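Local coordinates for protein ppBat (Bacteroides thetaiotaomicron VPI-5482, PDB 3CNE) that binds flavins such as lumichrome, riboflavin, FMN and FAD as a homodimer, and may serve as a flavin store rather than as a protease, at residues V10-N14 with S73-V78; I57-K61 with D92-V96; M106-C111 with F154-E160. All blocks are in the same frame, centred on the assembly; numbering follows the deposited sequence.

Contact 1 of 3, residues V10-N14 with S73-V78. With ZN (zinc ion), chain E.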
# COMPACT_ATOMS: atom_id res chain seq x y z
N VAL A 10 -11.40 -5.70 3.41
CA VAL A 10 -12.56 -6.07 2.62
C VAL A 10 -12.05 -6.59 1.26
O VAL A 10 -10.87 -6.60 1.02
CB VAL A 10 -13.54 -4.91 2.45
CG1 VAL A 10 -14.25 -4.65 3.81
CG2 VAL A 10 -12.84 -3.63 1.88
N ASN A 11 -12.95 -7.03 0.40
CA ASN A 11 -12.52 -7.63 -0.86
C ASN A 11 -13.35 -7.09 -2.01
O ASN A 11 -14.52 -7.49 -2.17
CB ASN A 11 -12.67 -9.13 -0.75
CG ASN A 11 -12.21 -9.86 -1.97
OD1 ASN A 11 -11.40 -9.36 -2.72
ND2 ASN A 11 -12.75 -11.05 -2.18
N PRO A 12 -12.78 -6.19 -2.84
CA PRO A 12 -11.40 -5.71 -2.88
C PRO A 12 -11.10 -4.64 -1.83
O PRO A 12 -11.98 -3.89 -1.49
CB PRO A 12 -11.28 -5.10 -4.28
CG PRO A 12 -12.68 -4.52 -4.54
CD PRO A 12 -13.64 -5.56 -3.87
N VAL A 13 -9.85 -4.60 -1.35
CA VAL A 13 -9.40 -3.62 -0.37
C VAL A 13 -8.54 -2.62 -1.12
O VAL A 13 -7.89 -2.94 -2.14
CB VAL A 13 -8.54 -4.33 0.76
CG1 VAL A 13 -7.31 -4.96 0.20
CG2 VAL A 13 -8.25 -3.42 2.03
N ASN A 14 -8.55 -1.39 -0.64
CA ASN A 14 -7.58 -0.44 -1.14
C ASN A 14 -6.24 -0.76 -0.47
O ASN A 14 -6.07 -0.57 0.73
CB ASN A 14 -8.03 0.98 -0.79
CG ASN A 14 -7.12 2.03 -1.35
OD1 ASN A 14 -5.91 1.99 -1.10
ND2 ASN A 14 -7.71 3.04 -2.03
N SER A 73 -10.08 -1.39 7.03
CA SER A 73 -9.33 -0.97 5.85
C SER A 73 -10.26 -1.06 4.63
O SER A 73 -10.64 -2.14 4.18
CB SER A 73 -8.07 -1.83 5.70
OG SER A 73 -7.07 -1.14 4.97
N CYS A 74 -10.64 0.11 4.13
CA CYS A 74 -11.70 0.24 3.19
C CYS A 74 -11.24 -0.15 1.75
O CYS A 74 -10.05 -0.28 1.47
CB CYS A 74 -12.18 1.69 3.24
SG CYS A 74 -13.78 2.01 2.50
N GLY A 75 -12.20 -0.30 0.87
CA GLY A 75 -11.92 -0.68 -0.51
C GLY A 75 -13.21 -0.59 -1.31
O GLY A 75 -14.24 -0.18 -0.80
N ASP A 76 -13.15 -1.02 -2.58
CA ASP A 76 -14.26 -0.87 -3.47
C ASP A 76 -15.38 -1.85 -3.17
O ASP A 76 -16.45 -1.74 -3.74
CB ASP A 76 -13.79 -0.98 -4.93
CG ASP A 76 -13.00 0.25 -5.37
OD1 ASP A 76 -12.99 1.26 -4.62
OD2 ASP A 76 -12.41 0.20 -6.45
N ALA A 77 -15.13 -2.79 -2.26
CA ALA A 77 -16.21 -3.60 -1.68
C ALA A 77 -17.23 -2.80 -0.89
O ALA A 77 -18.42 -3.17 -0.83
CB ALA A 77 -15.64 -4.71 -0.77
N VAL A 78 -16.79 -1.72 -0.25
CA VAL A 78 -17.70 -1.05 0.70
C VAL A 78 -18.93 -0.40 0.04
O VAL A 78 -20.04 -0.54 0.55
CB VAL A 78 -16.94 -0.02 1.56
CG1 VAL A 78 -17.89 0.75 2.45
CG2 VAL A 78 -15.86 -0.75 2.38
ZN ZN E . -13.63 3.45 0.72
O HOH W 1 -7.71 0.22 2.68

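Contact 2 of 3, residues I57-K61 with D92-V96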
# COMPACT_ATOMS: atom_id res chain seq x y z
N ILE A 57 -13.01 -13.28 8.63
CA ILE A 57 -13.68 -12.53 9.69
C ILE A 57 -14.59 -13.42 10.54
O ILE A 57 -14.84 -13.09 11.72
CB ILE A 57 -14.47 -11.31 9.11
CG1 ILE A 57 -15.00 -10.43 10.26
CG2 ILE A 57 -15.60 -11.75 8.15
CD1 ILE A 57 -15.12 -8.96 9.88
N ALA A 58 -15.10 -14.51 9.96
CA ALA A 58 -15.94 -15.46 10.73
C ALA A 58 -15.20 -15.97 11.96
O ALA A 58 -15.81 -16.16 13.03
CB ALA A 58 -16.39 -16.63 9.85
N ASN A 59 -13.89 -16.17 11.83
CA ASN A 59 -13.07 -16.69 12.94
C ASN A 59 -12.67 -15.66 14.00
O ASN A 59 -12.06 -16.00 15.02
CB ASN A 59 -11.86 -17.43 12.39
CG ASN A 59 -12.24 -18.73 11.74
OD1 ASN A 59 -13.29 -19.31 12.05
ND2 ASN A 59 -11.39 -19.21 10.84
N LEU A 60 -13.04 -14.40 13.76
CA LEU A 60 -12.84 -13.32 14.72
C LEU A 60 -14.03 -13.22 15.69
O LEU A 60 -13.90 -12.72 16.81
CB LEU A 60 -12.61 -11.99 13.98
CG LEU A 60 -12.36 -10.74 14.82
CD1 LEU A 60 -11.18 -10.95 15.79
CD2 LEU A 60 -12.09 -9.53 13.93
N LYS A 61 -15.21 -13.67 15.24
CA LYS A 61 -16.39 -13.71 16.11
C LYS A 61 -16.13 -14.51 17.39
O LYS A 61 -15.68 -15.65 17.35
CB LYS A 61 -17.57 -14.33 15.37
CG LYS A 61 -18.36 -13.34 14.56
CD LYS A 61 -19.03 -14.04 13.39
CE LYS A 61 -19.99 -15.15 13.81
NZ LYS A 61 -20.82 -15.60 12.66
N ASP A 92 -21.32 -10.75 9.65
CA ASP A 92 -20.23 -10.85 10.63
C ASP A 92 -19.52 -9.52 10.84
O ASP A 92 -19.23 -9.17 11.96
CB ASP A 92 -19.23 -11.92 10.24
CG ASP A 92 -19.83 -13.32 10.25
OD1 ASP A 92 -20.92 -13.52 10.86
OD2 ASP A 92 -19.21 -14.22 9.62
N LEU A 93 -19.23 -8.79 9.77
CA LEU A 93 -18.61 -7.46 9.88
C LEU A 93 -19.33 -6.54 10.89
O LEU A 93 -18.69 -5.93 11.74
CB LEU A 93 -18.56 -6.76 8.52
CG LEU A 93 -17.81 -5.43 8.51
CD1 LEU A 93 -16.38 -5.59 9.00
CD2 LEU A 93 -17.79 -4.83 7.11
N MSE A 94 -20.64 -6.42 10.74
CA MSE A 94 -21.48 -5.60 11.61
C MSE A 94 -21.40 -6.07 13.05
O MSE A 94 -21.25 -5.26 13.97
CB MSE A 94 -22.94 -5.63 11.14
CG MSE A 94 -23.16 -4.98 9.79
SE MSE A 94 -22.91 -3.03 9.85
CE MSE A 94 -20.98 -2.87 9.47
N GLU A 95 -21.49 -7.39 13.23
CA GLU A 95 -21.39 -8.01 14.53
C GLU A 95 -20.05 -7.67 15.20
O GLU A 95 -20.00 -7.21 16.35
CB GLU A 95 -21.51 -9.53 14.40
CG GLU A 95 -21.79 -10.20 15.74
CD GLU A 95 -21.71 -11.71 15.72
OE1 GLU A 95 -22.33 -12.35 14.81
OE2 GLU A 95 -21.04 -12.26 16.64
N VAL A 96 -18.98 -7.89 14.46
CA VAL A 96 -17.62 -7.68 14.98
C VAL A 96 -17.35 -6.22 15.30
O VAL A 96 -16.71 -5.92 16.30
CB VAL A 96 -16.56 -8.25 14.01
CG1 VAL A 96 -15.19 -7.67 14.32
CG2 VAL A 96 -16.54 -9.81 14.08
O HOH W 2 -20.30 -16.68 9.76

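Contact 3 of 3, residues M106-C111 with F154-E160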
# COMPACT_ATOMS: atom_id res chain seq x y z
N MSE A 106 -10.14 0.43 20.67
CA MSE A 106 -9.77 1.50 19.77
C MSE A 106 -10.24 1.18 18.33
O MSE A 106 -9.95 0.10 17.81
CB MSE A 106 -8.26 1.69 19.83
CG MSE A 106 -7.70 2.72 18.91
SE MSE A 106 -5.76 2.85 19.22
CE MSE A 106 -5.50 1.24 20.31
N MSE A 107 -11.00 2.11 17.74
CA MSE A 107 -11.62 1.93 16.42
C MSE A 107 -10.93 2.85 15.43
O MSE A 107 -10.95 4.08 15.58
CB MSE A 107 -13.12 2.25 16.44
CG MSE A 107 -13.91 1.64 17.56
SE MSE A 107 -13.75 -0.29 17.60
CE MSE A 107 -14.83 -0.75 16.03
N ILE A 108 -10.32 2.24 14.42
CA ILE A 108 -9.46 2.93 13.46
C ILE A 108 -9.95 2.61 12.03
O ILE A 108 -10.22 1.46 11.69
CB ILE A 108 -7.98 2.47 13.58
CG1 ILE A 108 -7.39 2.79 14.96
CG2 ILE A 108 -7.12 3.12 12.46
CD1 ILE A 108 -6.37 1.77 15.45
N GLY A 109 -10.07 3.64 11.20
CA GLY A 109 -10.48 3.41 9.84
C GLY A 109 -10.42 4.68 9.03
O GLY A 109 -10.20 5.77 9.58
N HIS A 110 -10.57 4.51 7.72
CA HIS A 110 -10.50 5.61 6.79
C HIS A 110 -11.52 5.41 5.68
O HIS A 110 -12.14 4.34 5.57
CB HIS A 110 -9.08 5.73 6.21
CG HIS A 110 -8.69 4.61 5.29
ND1 HIS A 110 -8.17 3.42 5.75
CD2 HIS A 110 -8.73 4.52 3.94
CE1 HIS A 110 -7.91 2.63 4.71
NE2 HIS A 110 -8.24 3.27 3.61
N CYS A 111 -11.67 6.45 4.85
CA CYS A 111 -12.57 6.47 3.70
C CYS A 111 -14.02 6.21 4.16
O CYS A 111 -14.57 7.05 4.86
CB CYS A 111 -12.05 5.57 2.56
SG CYS A 111 -12.78 5.96 0.95
N PHE A 154 -12.17 6.66 18.68
CA PHE A 154 -12.24 6.67 17.23
C PHE A 154 -11.14 7.48 16.57
O PHE A 154 -10.97 8.66 16.84
CB PHE A 154 -13.62 7.18 16.75
CG PHE A 154 -14.74 6.27 17.12
CD1 PHE A 154 -15.11 5.22 16.27
CD2 PHE A 154 -15.40 6.43 18.33
CE1 PHE A 154 -16.13 4.34 16.63
CE2 PHE A 154 -16.45 5.56 18.68
CZ PHE A 154 -16.81 4.52 17.84
N PHE A 155 -10.41 6.82 15.67
CA PHE A 155 -9.32 7.41 14.92
C PHE A 155 -9.68 7.19 13.45
O PHE A 155 -9.50 6.11 12.93
CB PHE A 155 -8.00 6.69 15.25
CG PHE A 155 -7.54 6.87 16.69
CD1 PHE A 155 -6.35 7.54 16.97
CD2 PHE A 155 -8.29 6.36 17.75
CE1 PHE A 155 -5.92 7.73 18.30
CE2 PHE A 155 -7.86 6.54 19.08
CZ PHE A 155 -6.67 7.23 19.34
N THR A 156 -10.24 8.22 12.81
CA THR A 156 -10.71 8.04 11.44
C THR A 156 -10.10 9.09 10.53
O THR A 156 -9.85 10.23 10.93
CB THR A 156 -12.26 8.07 11.35
OG1 THR A 156 -12.76 9.35 11.78
CG2 THR A 156 -12.86 7.00 12.23
N ALA A 157 -9.82 8.67 9.30
CA ALA A 157 -9.27 9.56 8.28
C ALA A 157 -10.22 9.61 7.10
O ALA A 157 -10.89 8.61 6.79
CB ALA A 157 -7.90 9.08 7.86
N GLN A 158 -10.30 10.76 6.46
CA GLN A 158 -11.16 10.98 5.32
C GLN A 158 -10.91 9.93 4.22
O GLN A 158 -11.86 9.35 3.68
CB GLN A 158 -10.93 12.39 4.78
CG GLN A 158 -11.98 12.84 3.81
CD GLN A 158 -11.81 14.27 3.38
OE1 GLN A 158 -11.14 14.55 2.38
NE2 GLN A 158 -12.44 15.19 4.11
N ASP A 159 -9.65 9.65 3.91
CA ASP A 159 -9.34 8.57 2.95
C ASP A 159 -7.86 8.17 3.00
O ASP A 159 -7.15 8.61 3.91
CB ASP A 159 -9.77 8.95 1.55
CG ASP A 159 -9.13 10.19 1.06
OD1 ASP A 159 -7.98 10.44 1.46
OD2 ASP A 159 -9.76 10.94 0.28
N GLU A 160 -7.42 7.36 2.03
CA GLU A 160 -6.06 6.80 2.06
C GLU A 160 -5.04 7.92 2.00
O GLU A 160 -3.95 7.78 2.54
CB GLU A 160 -5.82 5.82 0.88
CG GLU A 160 -6.60 4.51 0.98
CD GLU A 160 -8.08 4.63 0.55
OE1 GLU A 160 -8.86 3.65 0.75
OE2 GLU A 160 -8.47 5.71 0.02

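Contact 1 of 3, residues V10-N14 with S73-V78
Val10 and Ala77 form the apolar centre: both point across the gap, and Val10 CB meets Ala77 CB at 3.8 Å. Val10 CG2 also reaches Val78 CG2 at 4.2 Å and lies 3.5 Å from Gly75 N. The ring of Pro12, which follows a cis peptide bond, packs on Ala77, with Pro12 CD 3.8 Å from Ala77 CB. At Gly75 the CA atoms of the two loops come closest, Val13 CA to Gly75 CA being 3.9 Å; an ideal CB here would clash with Pro12 O, Val13 CA and Asn14 N. These are the loops after strands 4-9 and 69-73, parallel neighbours in the central sheet of this DJ-1/PfpI fold, and they meet beyond the strand ends. A type I turn from Gly75 to Val78 lets Ala77 N give a weak hydrogen bond to Pro12 O (3.4 Å). Asn14 N bonds more firmly to Cys74 O (2.8 Å). Water 1 donates to Asn14 O and Cys74 O and accepts from Ser73 OG, each at 2.7 Å. Asn14 is the N-cap of helix 15-27, its OD1 bonded to Gly17 N. The CA-to-CB bond of Cys74 points away from Val10-Asn14, and its SG binds the structural zinc at 2.3 Å.

Contact 2 of 3, residues I57-K61 with D92-V96
Two kinds of interaction hold the short 3-10 turn after strand 55-56 against helix 88-102. The first is apolar. Ile57 and Leu60 both point at the helix: Ile57 CD1 touches Leu93 CD1 at 3.7 Å, Ile57 CG1 lies 4.2 Å from Val96 CG2, and Leu60 CD2 meets Val96 CG1 at 3.6 Å. Leu93 and Val96 thus give the turn a greasy strip of helix, and behind it Ile57, Leu60 and Leu93 all rest on Leu8 of strand 4-9, so the contact lies against one face of the sheet at strands 4-9 and 69-73. The second kind is ionic. Lys61 starts out sideways but brings its end back to the helix, where NZ forms a salt bridge with Asp92 OD1 at 2.8 Å. Water 2 spans the same pair, accepting from Lys61 NZ at 3.1 Å and donating to Asp92 OD2 at 2.7 Å. Glu95 OE1, 4.2 Å from Lys61 NZ, adds a nearby negative charge beyond salt-bridge range. Lys61 CG lies 4.0 Å from Val96 CG2, at the margin of the apolar patch. The Lys61 ammonium pairs with Asp92, a largely buried residue, so a charge at the patch edge is met by its opposite.

Contact 3 of 3, residues M106-C111 with F154-E160
Strands 106-110 and 154-157 run side by side in parallel, their axes 7° apart and 4.6 Å at closest approach. Phe155 N bonds to Met107 O (2.8 Å), Gly109 N to Phe155 O (3.1 Å) and Ala157 N to Gly109 O (2.9 Å); past the strands Cys111 N adds a weak bond to Ala157 O (3.0 Å). On the face of Ile108 and His110, the bulk lies at the start: the SE atom of selenomethionine Met106 approaches the Phe155 ring obliquely, 4.6 Å from its centroid, in a Met-aromatic contact, while Ile108 CG1 rests 4.0 Å from Phe155 CB. Farther along, Ala157 CB sits 3.9 Å from His110 CB, while the His110 ring leans toward Ser73 of strand 69-73 and Tyr21. Across the sheet, selenomethionine Met107 and Phe154 pack through Met107 CB and Phe154 CD1 at 3.6 Å; then Gly109 offers no side chain next to Thr156. Beyond the strands Glu160 curls back so that His110 NE2 donates to Glu160 OE1 (3.0 Å). Cys111, with phi at +59°, forms a tight bend consistent with the nucleophile elbow of this family, but here its sulfur serves the zinc. Helix 167-174 covers Met106, Ile108 and Phe155, Tyr21 of helix 15-27 binds His110 ND1, and strands 69-73 and 148-151 flank the pair within the sheet.

Contacts 1 and 3 join at the C-terminal ends of the parallel strands, their centres 14 Å apart. Cys74 CB lies 3.9 Å from Cys111 CB, and the two cysteine sulfurs, one from each contact, bind the same structural zinc. Asn14 ND2 also packs 3.1 Å from Glu160 CD. Contact 3 runs straight on into Asn161, one of the riboflavin-binding residues, whose ligand is shared between the two subunits; the Asn14 side chain is about 11 Å from the bound FMN. Contact 2 stands apart, its centre 16 Å from that of contact 1 and 19 Å from that of contact 3, although its helix 88-102 leads directly into strand 106-110.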